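Long-range contacts in cell wall surface anchor family protein (Streptococcus pneumoniae, PDB 4OQ1), which serves as an ancillary pilin of the pneumococcal pilus, containing CnaB-type domains, and probably fastens the pilus fibre to the bacterial cell wall: residues V310-W321 and P335-D343; L213-E222 and L234-D242. The protein carries 3 engineered substitutions. All coordinates share one frame; numbering follows the deposited sequence.

Contact 1: residues V310-W321 and P335-D343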
loop_
_atom_site.group_PDB
_atom_site.type_symbol
_atom_site.label_atom_id
_atom_site.label_comp_id
_atom_site.label_asym_id
_atom_site.label_seq_id
_atom_site.Cartn_x
_atom_site.Cartn_y
_atom_site.Cartn_z
ATOM N N VAL A 310 -5.626 27.230 -24.111
ATOM C CA VAL A 310 -5.528 25.995 -23.292
ATOM C C VAL A 310 -6.841 25.207 -23.518
ATOM O O VAL A 310 -7.946 25.766 -23.519
ATOM C CB VAL A 310 -5.338 26.289 -21.789
ATOM C CG1 VAL A 310 -4.194 27.239 -21.591
ATOM C CG2 VAL A 310 -6.597 26.905 -21.178
ATOM N N GLU A 311 -6.678 23.931 -23.783
ATOM C CA GLU A 311 -7.816 23.110 -24.108
ATOM C C GLU A 311 -7.862 21.829 -23.243
ATOM O O GLU A 311 -6.826 21.293 -22.825
ATOM C CB GLU A 311 -7.766 22.772 -25.609
ATOM C CG GLU A 311 -8.845 21.766 -26.034
ATOM C CD GLU A 311 -8.964 21.577 -27.552
ATOM O OE1 GLU A 311 -8.068 22.068 -28.288
ATOM O OE2 GLU A 311 -9.959 20.936 -28.007
ATOM N N GLY A 312 -9.067 21.324 -23.045
ATOM C CA GLY A 312 -9.278 20.145 -22.198
ATOM C C GLY A 312 -9.042 20.654 -20.790
ATOM O O GLY A 312 -9.362 21.772 -20.460
ATOM N N LEU A 313 -8.465 19.928 -19.908
ATOM C CA LEU A 313 -8.274 20.684 -18.654
ATOM C C LEU A 313 -9.552 20.854 -17.751
ATOM O O LEU A 313 -10.583 21.478 -18.047
ATOM C CB LEU A 313 -7.566 22.007 -18.995
ATOM C CG LEU A 313 -7.140 22.934 -17.905
ATOM C CD1 LEU A 313 -5.946 23.780 -18.339
ATOM C CD2 LEU A 313 -8.348 23.760 -17.637
ATOM N N GLU A 314 -9.450 20.247 -16.601
ATOM C CA GLU A 314 -10.558 20.101 -15.729
ATOM C C GLU A 314 -11.012 21.421 -15.204
ATOM O O GLU A 314 -10.216 22.348 -15.050
ATOM C CB GLU A 314 -10.124 19.176 -14.600
ATOM C CG GLU A 314 -10.157 17.699 -15.028
ATOM C CD GLU A 314 -9.126 17.206 -16.071
ATOM O OE1 GLU A 314 -8.095 17.875 -16.308
ATOM O OE2 GLU A 314 -9.355 16.112 -16.683
ATOM N N TYR A 315 -12.297 21.528 -15.011
ATOM C CA TYR A 315 -12.855 22.582 -14.253
ATOM C C TYR A 315 -12.033 22.925 -13.019
ATOM O O TYR A 315 -11.722 22.063 -12.201
ATOM C CB TYR A 315 -14.259 22.254 -13.816
ATOM C CG TYR A 315 -15.324 22.407 -14.959
ATOM C CD1 TYR A 315 -14.974 22.582 -16.293
ATOM C CD2 TYR A 315 -16.676 22.399 -14.650
ATOM C CE1 TYR A 315 -15.970 22.719 -17.283
ATOM C CE2 TYR A 315 -17.651 22.531 -15.613
ATOM C CZ TYR A 315 -17.305 22.692 -16.916
ATOM O OH TYR A 315 -18.328 22.806 -17.829
ATOM N N GLY A 316 -11.829 24.220 -12.815
ATOM C CA GLY A 316 -11.043 24.694 -11.682
ATOM C C GLY A 316 -10.410 26.021 -11.992
ATOM O O GLY A 316 -10.699 26.587 -13.027
ATOM N N THR A 317 -9.545 26.488 -11.105
ATOM C CA THR A 317 -8.871 27.777 -11.221
ATOM C C THR A 317 -7.396 27.568 -11.569
ATOM O O THR A 317 -6.732 26.669 -10.995
ATOM C CB THR A 317 -9.030 28.514 -9.916
ATOM O OG1 THR A 317 -10.417 28.821 -9.783
ATOM C CG2 THR A 317 -8.163 29.802 -9.866
ATOM N N TYR A 318 -6.909 28.328 -12.562
ATOM C CA TYR A 318 -5.610 28.220 -13.023
ATOM C C TYR A 318 -4.943 29.610 -13.152
ATOM O O TYR A 318 -5.592 30.637 -12.952
ATOM C CB TYR A 318 -5.593 27.567 -14.371
ATOM C CG TYR A 318 -6.166 26.186 -14.409
ATOM C CD1 TYR A 318 -5.380 25.102 -14.209
ATOM C CD2 TYR A 318 -7.494 25.996 -14.590
ATOM C CE1 TYR A 318 -5.889 23.842 -14.185
ATOM C CE2 TYR A 318 -8.041 24.722 -14.638
ATOM C CZ TYR A 318 -7.225 23.649 -14.435
ATOM O OH TYR A 318 -7.648 22.385 -14.513
ATOM N N TYR A 319 -3.687 29.606 -13.535
ATOM C CA TYR A 319 -2.822 30.800 -13.620
ATOM C C TYR A 319 -1.844 30.729 -14.798
ATOM O O TYR A 319 -1.155 29.707 -14.998
ATOM C CB TYR A 319 -2.056 31.073 -12.337
ATOM C CG TYR A 319 -2.864 31.071 -11.070
ATOM C CD1 TYR A 319 -3.369 32.212 -10.536
ATOM C CD2 TYR A 319 -3.141 29.848 -10.425
ATOM C CE1 TYR A 319 -4.153 32.158 -9.407
ATOM C CE2 TYR A 319 -3.936 29.792 -9.328
ATOM C CZ TYR A 319 -4.394 30.939 -8.808
ATOM O OH TYR A 319 -5.163 30.831 -7.718
ATOM N N LEU A 320 -1.733 31.854 -15.532
ATOM C CA LEU A 320 -0.750 32.025 -16.554
ATOM C C LEU A 320 0.436 32.687 -15.841
ATOM O O LEU A 320 0.328 33.878 -15.482
ATOM C CB LEU A 320 -1.189 32.958 -17.693
ATOM C CG LEU A 320 -2.426 32.445 -18.509
ATOM C CD1 LEU A 320 -2.751 33.417 -19.632
ATOM C CD2 LEU A 320 -2.095 31.131 -19.134
ATOM N N TRP A 321 1.462 31.895 -15.598
ATOM C CA TRP A 321 2.718 32.377 -14.959
ATOM C C TRP A 321 3.594 32.867 -16.068
ATOM O O TRP A 321 3.996 32.053 -16.953
ATOM C CB TRP A 321 3.425 31.253 -14.181
ATOM C CG TRP A 321 4.807 31.613 -13.670
ATOM C CD1 TRP A 321 5.966 31.477 -14.323
ATOM C CD2 TRP A 321 5.117 32.184 -12.413
ATOM N NE1 TRP A 321 7.025 31.970 -13.547
ATOM C CE2 TRP A 321 6.511 32.333 -12.340
ATOM C CE3 TRP A 321 4.367 32.516 -11.309
ATOM C CZ2 TRP A 321 7.154 32.915 -11.225
ATOM C CZ3 TRP A 321 5.025 33.047 -10.187
ATOM C CH2 TRP A 321 6.365 33.251 -10.171
ATOM N N PRO A 335 0.547 36.672 -11.865
ATOM C CA PRO A 335 0.086 35.762 -12.939
ATOM C C PRO A 335 -1.346 36.119 -13.261
ATOM O O PRO A 335 -2.088 36.616 -12.412
ATOM C CB PRO A 335 0.139 34.413 -12.279
ATOM C CG PRO A 335 1.294 34.558 -11.378
ATOM C CD PRO A 335 0.984 35.901 -10.711
ATOM N N VAL A 336 -1.785 35.712 -14.433
ATOM C CA VAL A 336 -3.175 35.936 -14.815
ATOM C C VAL A 336 -4.068 34.749 -14.313
ATOM O O VAL A 336 -3.909 33.623 -14.754
ATOM C CB VAL A 336 -3.313 35.938 -16.317
ATOM C CG1 VAL A 336 -4.736 36.161 -16.697
ATOM C CG2 VAL A 336 -2.442 37.016 -16.917
ATOM N N SER A 337 -5.016 35.029 -13.431
ATOM C CA SER A 337 -5.915 34.005 -12.992
ATOM C C SER A 337 -7.064 33.792 -13.988
ATOM O O SER A 337 -7.589 34.738 -14.582
ATOM C CB SER A 337 -6.512 34.435 -11.637
ATOM O OG SER A 337 -7.288 33.316 -11.141
ATOM N N PHE A 338 -7.440 32.557 -14.166
ATOM C CA PHE A 338 -8.616 32.222 -14.974
ATOM C C PHE A 338 -9.240 30.984 -14.416
ATOM O O PHE A 338 -8.542 30.132 -13.862
ATOM C CB PHE A 338 -8.313 32.069 -16.474
ATOM C CG PHE A 338 -7.362 30.981 -16.839
ATOM C CD1 PHE A 338 -7.809 29.869 -17.495
ATOM C CD2 PHE A 338 -6.030 31.078 -16.594
ATOM C CE1 PHE A 338 -6.955 28.862 -17.799
ATOM C CE2 PHE A 338 -5.164 30.102 -16.911
ATOM C CZ PHE A 338 -5.606 28.982 -17.578
ATOM N N THR A 339 -10.552 30.843 -14.659
ATOM C CA THR A 339 -11.400 29.796 -14.042
ATOM C C THR A 339 -12.051 29.122 -15.177
ATOM O O THR A 339 -12.550 29.778 -16.075
ATOM C CB THR A 339 -12.434 30.417 -13.085
ATOM O OG1 THR A 339 -11.711 30.849 -11.948
ATOM C CG2 THR A 339 -13.431 29.332 -12.566
ATOM N N ILE A 340 -11.929 27.810 -15.226
ATOM C CA ILE A 340 -12.688 26.996 -16.195
ATOM C C ILE A 340 -13.953 26.419 -15.543
ATOM O O ILE A 340 -13.863 25.803 -14.500
ATOM C CB ILE A 340 -11.773 25.947 -16.730
ATOM C CG1 ILE A 340 -10.563 26.649 -17.264
ATOM C CG2 ILE A 340 -12.480 25.055 -17.742
ATOM C CD1 ILE A 340 -10.017 26.029 -18.480
ATOM N N GLY A 341 -15.115 26.569 -16.188
ATOM C CA GLY A 341 -16.384 26.238 -15.508
ATOM C C GLY A 341 -17.520 26.194 -16.479
ATOM O O GLY A 341 -17.350 26.536 -17.640
ATOM N N LYS A 342 -18.667 25.720 -16.019
ATOM C CA LYS A 342 -19.858 25.621 -16.867
ATOM C C LYS A 342 -20.402 27.004 -17.292
ATOM O O LYS A 342 -20.905 27.119 -18.399
ATOM C CB LYS A 342 -20.960 24.841 -16.139
ATOM C CG LYS A 342 -22.157 24.484 -17.008
ATOM C CD LYS A 342 -23.103 23.540 -16.273
ATOM C CE LYS A 342 -24.424 23.357 -17.022
ATOM N NZ LYS A 342 -25.488 24.299 -16.567
ATOM N N ASP A 343 -20.307 28.026 -16.433
ATOM C CA ASP A 343 -20.867 29.368 -16.740
ATOM C C ASP A 343 -20.582 29.897 -18.153
ATOM O O ASP A 343 -19.523 30.479 -18.401
ATOM C CB ASP A 343 -20.390 30.402 -15.709
ATOM C CG ASP A 343 -21.317 30.496 -14.514
ATOM O OD1 ASP A 343 -22.442 29.955 -14.617
ATOM O OD2 ASP A 343 -20.940 31.104 -13.482
HETATM O O HOH W 1 -7.244 32.588 -8.225
#
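F338 packs across the strand pair onto Y318, and this is the dense part of an antiparallel ladder between strands 316-321 and 336-340. With CG lodged between its backbone N and carbonyl carbon (chi1 62°), F338 leans toward the neighbouring strand. Y318 CB therefore sits over one face of its ring, off centre and 3.8 Å from the centroid; the two aromatic rings are displaced so far that they hardly stack. V310 CG2 meets F338 CE1 from the opposite direction at 3.9 Å, while L320 CD2 lies equally far from F338 CE2. Beneath this packing runs a nearly straight backbone bond, Y318 N to F338 O (2.8 Å, 175°).

Y318 also forms a tyrosine corner: its OH donates to E314 O, four residues earlier, at 2.6 Å. L313 CD1 covers one face of the ring and I340 packs beside it, tying the loop before strand 316-321 to the core.

The other side of the sheet is more polar and faces solvent at T317, S337 and T339. T317 OG1 and T339 OG1 share a hydrogen bond of 3.2 Å, and a water bridges Y319 OH and S337 OG. At one end of the pair the Y315 ring lies flat on the backbone, G341 CA standing 3.7 Å from its centroid almost on the ring normal; at the other end P335 CG rests against W321 CE3.

Strand 336-340 pairs with 316-322 at the margin of the sheet, while the far side of 316-322 pairs with strand 277-284, which shares backbone hydrogen bonds with Y319 and W321. The apolar face is closed by strand 260-266, where F262 meets F338 edge-to-face and V260 touches F338 and I340.

Contact 2: residues L213-E222 and L234-D242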
loop_
_atom_site.group_PDB
_atom_site.type_symbol
_atom_site.label_atom_id
_atom_site.label_comp_id
_atom_site.label_asym_id
_atom_site.label_seq_id
_atom_site.Cartn_x
_atom_site.Cartn_y
_atom_site.Cartn_z
ATOM N N LEU A 213 -3.768 -6.715 9.402
ATOM C CA LEU A 213 -3.573 -5.585 10.218
ATOM C C LEU A 213 -3.911 -5.898 11.700
ATOM O O LEU A 213 -4.915 -6.518 11.948
ATOM C CB LEU A 213 -4.508 -4.443 9.766
ATOM C CG LEU A 213 -4.123 -3.792 8.411
ATOM C CD1 LEU A 213 -5.221 -2.825 8.026
ATOM C CD2 LEU A 213 -2.731 -3.128 8.372
ATOM N N PRO A 214 -3.099 -5.434 12.668
ATOM C CA PRO A 214 -3.530 -5.551 14.044
ATOM C C PRO A 214 -4.864 -4.863 14.245
ATOM O O PRO A 214 -5.228 -3.967 13.468
ATOM C CB PRO A 214 -2.449 -4.804 14.837
ATOM C CG PRO A 214 -1.285 -4.675 13.947
ATOM C CD PRO A 214 -1.700 -4.984 12.562
ATOM N N LEU A 215 -5.642 -5.328 15.227
ATOM C CA LEU A 215 -6.787 -4.586 15.698
ATOM C C LEU A 215 -6.423 -3.123 16.011
ATOM O O LEU A 215 -5.379 -2.839 16.553
ATOM C CB LEU A 215 -7.392 -5.268 16.908
ATOM C CG LEU A 215 -7.845 -6.732 16.714
ATOM C CD1 LEU A 215 -8.320 -7.272 18.045
ATOM C CD2 LEU A 215 -8.914 -6.853 15.668
ATOM N N GLY A 216 -7.300 -2.188 15.620
ATOM C CA GLY A 216 -7.059 -0.826 15.896
ATOM C C GLY A 216 -7.707 0.120 14.873
ATOM O O GLY A 216 -8.560 -0.299 14.055
ATOM N N ASN A 217 -7.241 1.370 14.933
ATOM C CA ASN A 217 -7.786 2.477 14.134
ATOM C C ASN A 217 -6.787 2.829 13.047
ATOM O O ASN A 217 -5.573 2.902 13.297
ATOM C CB ASN A 217 -8.021 3.693 14.989
ATOM C CG ASN A 217 -9.131 3.467 15.987
ATOM O OD1 ASN A 217 -10.231 3.152 15.601
ATOM N ND2 ASN A 217 -8.816 3.564 17.284
ATOM N N TYR A 218 -7.339 2.939 11.824
ATOM C CA TYR A 218 -6.504 3.182 10.631
ATOM C C TYR A 218 -7.136 4.310 9.791
ATOM O O TYR A 218 -8.294 4.619 9.938
ATOM C CB TYR A 218 -6.335 1.886 9.754
ATOM C CG TYR A 218 -5.560 0.827 10.476
ATOM C CD1 TYR A 218 -6.239 -0.106 11.258
ATOM C CD2 TYR A 218 -4.176 0.808 10.462
ATOM C CE1 TYR A 218 -5.557 -1.050 11.965
ATOM C CE2 TYR A 218 -3.448 -0.115 11.213
ATOM C CZ TYR A 218 -4.156 -1.076 11.952
ATOM O OH TYR A 218 -3.452 -2.065 12.650
ATOM N N ARG A 219 -6.337 4.799 8.840
ATOM C CA ARG A 219 -6.751 5.847 7.908
ATOM C C ARG A 219 -6.074 5.572 6.554
ATOM O O ARG A 219 -4.848 5.350 6.498
ATOM C CB ARG A 219 -6.246 7.087 8.519
ATOM C CG ARG A 219 -6.522 8.384 7.872
ATOM C CD ARG A 219 -6.165 9.400 8.980
ATOM N NE ARG A 219 -7.135 9.587 10.059
ATOM C CZ ARG A 219 -6.884 10.332 11.146
ATOM N NH1 ARG A 219 -5.700 10.841 11.347
ATOM N NH2 ARG A 219 -7.765 10.499 12.098
ATOM N N PHE A 220 -6.902 5.559 5.496
ATOM C CA PHE A 220 -6.417 5.511 4.143
ATOM C C PHE A 220 -6.368 6.968 3.582
ATOM O O PHE A 220 -7.393 7.641 3.563
ATOM C CB PHE A 220 -7.315 4.639 3.274
ATOM C CG PHE A 220 -7.143 3.205 3.447
ATOM C CD1 PHE A 220 -6.372 2.479 2.559
ATOM C CD2 PHE A 220 -7.899 2.501 4.392
ATOM C CE1 PHE A 220 -6.254 1.099 2.691
ATOM C CE2 PHE A 220 -7.793 1.114 4.496
ATOM C CZ PHE A 220 -6.962 0.429 3.657
ATOM N N LYS A 221 -5.170 7.452 3.217
ATOM C CA LYS A 221 -4.992 8.779 2.700
ATOM C C LYS A 221 -4.786 8.805 1.246
ATOM O O LYS A 221 -3.924 8.107 0.735
ATOM C CB LYS A 221 -3.789 9.471 3.365
ATOM C CG LYS A 221 -3.689 9.289 4.842
ATOM C CD LYS A 221 -2.438 9.985 5.364
ATOM C CE LYS A 221 -2.452 11.491 5.248
ATOM N NZ LYS A 221 -3.451 11.999 6.224
ATOM N N GLU A 222 -5.597 9.592 0.538
ATOM C CA GLU A 222 -5.564 9.571 -0.950
ATOM C C GLU A 222 -4.446 10.458 -1.523
ATOM O O GLU A 222 -4.701 11.546 -2.048
ATOM C CB GLU A 222 -6.911 9.979 -1.529
ATOM C CG GLU A 222 -6.987 9.780 -3.005
ATOM C CD GLU A 222 -8.417 9.878 -3.565
ATOM O OE1 GLU A 222 -9.369 9.949 -2.797
ATOM O OE2 GLU A 222 -8.524 9.962 -4.807
ATOM N N LEU A 234 -9.646 13.584 1.852
ATOM C CA LEU A 234 -8.316 12.971 1.772
ATOM C C LEU A 234 -8.141 11.633 2.588
ATOM O O LEU A 234 -7.556 10.624 2.149
ATOM C CB LEU A 234 -7.302 13.959 2.286
ATOM C CG LEU A 234 -5.896 13.558 1.864
ATOM C CD1 LEU A 234 -5.793 13.673 0.382
ATOM C CD2 LEU A 234 -4.853 14.473 2.521
ATOM N N ASP A 235 -8.637 11.698 3.824
ATOM C CA ASP A 235 -8.578 10.607 4.788
ATOM C C ASP A 235 -9.903 9.864 4.890
ATOM O O ASP A 235 -10.958 10.490 4.998
ATOM C CB ASP A 235 -8.271 11.258 6.177
ATOM C CG ASP A 235 -6.923 11.760 6.264
ATOM O OD1 ASP A 235 -6.073 11.269 5.473
ATOM O OD2 ASP A 235 -6.648 12.630 7.134
ATOM N N THR A 236 -9.859 8.523 4.872
ATOM C CA THR A 236 -11.035 7.714 5.145
ATOM C C THR A 236 -10.622 6.754 6.295
ATOM O O THR A 236 -9.707 5.927 6.169
ATOM C CB THR A 236 -11.522 6.944 3.883
ATOM O OG1 THR A 236 -11.884 7.878 2.873
ATOM C CG2 THR A 236 -12.745 6.137 4.249
ATOM N N ASP A 237 -11.321 6.862 7.409
ATOM C CA ASP A 237 -10.994 6.163 8.639
ATOM C C ASP A 237 -11.602 4.808 8.653
ATOM O O ASP A 237 -12.652 4.548 8.049
ATOM C CB ASP A 237 -11.504 6.992 9.856
ATOM C CG ASP A 237 -10.488 8.031 10.310
ATOM O OD1 ASP A 237 -9.597 8.514 9.536
ATOM O OD2 ASP A 237 -10.565 8.372 11.499
ATOM N N VAL A 238 -10.963 3.886 9.339
ATOM C CA VAL A 238 -11.542 2.535 9.375
ATOM C C VAL A 238 -11.057 1.936 10.699
ATOM O O VAL A 238 -9.990 2.297 11.184
ATOM C CB VAL A 238 -11.152 1.663 8.159
ATOM C CG1 VAL A 238 -9.741 1.296 8.199
ATOM C CG2 VAL A 238 -11.954 0.374 8.199
ATOM N N GLN A 239 -11.934 1.156 11.334
ATOM C CA GLN A 239 -11.679 0.570 12.656
ATOM C C GLN A 239 -11.845 -0.934 12.532
ATOM O O GLN A 239 -12.873 -1.443 12.002
ATOM C CB GLN A 239 -12.612 1.115 13.709
ATOM C CG GLN A 239 -12.306 0.570 15.135
ATOM C CD GLN A 239 -13.252 1.127 16.217
ATOM O OE1 GLN A 239 -14.432 0.781 16.299
ATOM N NE2 GLN A 239 -12.735 2.034 16.997
ATOM N N LEU A 240 -10.810 -1.631 12.962
ATOM C CA LEU A 240 -10.781 -3.115 12.932
ATOM C C LEU A 240 -10.905 -3.561 14.382
ATOM O O LEU A 240 -10.040 -3.256 15.164
ATOM C CB LEU A 240 -9.515 -3.648 12.314
ATOM C CG LEU A 240 -9.352 -3.073 10.930
ATOM C CD1 LEU A 240 -8.109 -3.692 10.346
ATOM C CD2 LEU A 240 -10.580 -3.436 10.082
ATOM N N VAL A 241 -12.082 -4.103 14.748
ATOM C CA VAL A 241 -12.300 -4.526 16.158
ATOM C C VAL A 241 -12.283 -6.059 16.251
ATOM O O VAL A 241 -12.332 -6.589 17.347
ATOM C CB VAL A 241 -13.603 -4.008 16.778
ATOM C CG1 VAL A 241 -13.711 -2.488 16.687
ATOM C CG2 VAL A 241 -14.797 -4.657 16.109
ATOM N N ASP A 242 -12.180 -6.773 15.136
ATOM C CA ASP A 242 -12.244 -8.251 15.117
ATOM C C ASP A 242 -11.910 -8.702 13.734
ATOM O O ASP A 242 -11.364 -7.916 12.992
ATOM C CB ASP A 242 -13.603 -8.815 15.566
ATOM C CG ASP A 242 -14.752 -8.308 14.764
ATOM O OD1 ASP A 242 -14.592 -8.119 13.565
ATOM O OD2 ASP A 242 -15.841 -8.083 15.362
HETATM O O HOH W 2 -11.536 4.519 13.065
HETATM O O HOH W 3 -3.668 12.230 8.855
#
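V238 lies against Y218 and F220 in the apolar centre of this antiparallel pair, part of a prealbumin-like, CnaB-type domain. Its CG1, held between backbone N and carbonyl carbon (chi1 70°), touches Y218 CB at 3.8 Å and also reaches the edge of the F220 ring. Next along the same face, L240 CD1 touches both L213 CB (3.7 Å) and Y218 CE1. The Y218 hydroxyl donates to P214 O at 2.7 Å, a tyrosine corner in which L213 CD1 covers one ring face. Strands 150-157 and 246-254 close this side through V151 and I248.

The opposite face is polar. R219 NE donates to D237 OD1 on its syn side (2.7 Å), with guanidinium and carboxylate nearly coplanar; S178 and D176 take NH1 and NH2, so partners at all three nitrogens together hold the guanidinium's rotation. K221 curls at the end of its chain to set NZ 2.8 Å from D235 OD1, and a water also accepts from NZ. At the far end of the polar row, Q239 NE2 donates to N217 OD1 at 3.1 Å, lying in the carbonyl plane on a lone pair.

Contacts 1 and 2 are the same structural element in two consecutive prealbumin-like domains, contact 2 closing before contact 1 opens along the chain. In both, the strand carrying a tyrosine-corner tyrosine pairs antiparallel with a strand later in the chain, and Y318 facing F338 takes the place of Y218 facing V238. The inner faces are alike in being apolar, but the outer faces differ: salt bridges in 213-222 with 234-242 give way to hydroxyls and a water bridge in 310-321 with 335-343. The centres lie 36 Å apart and the nearest atoms about 13 Å, without touching, in keeping with two separate domains of an elongated chain.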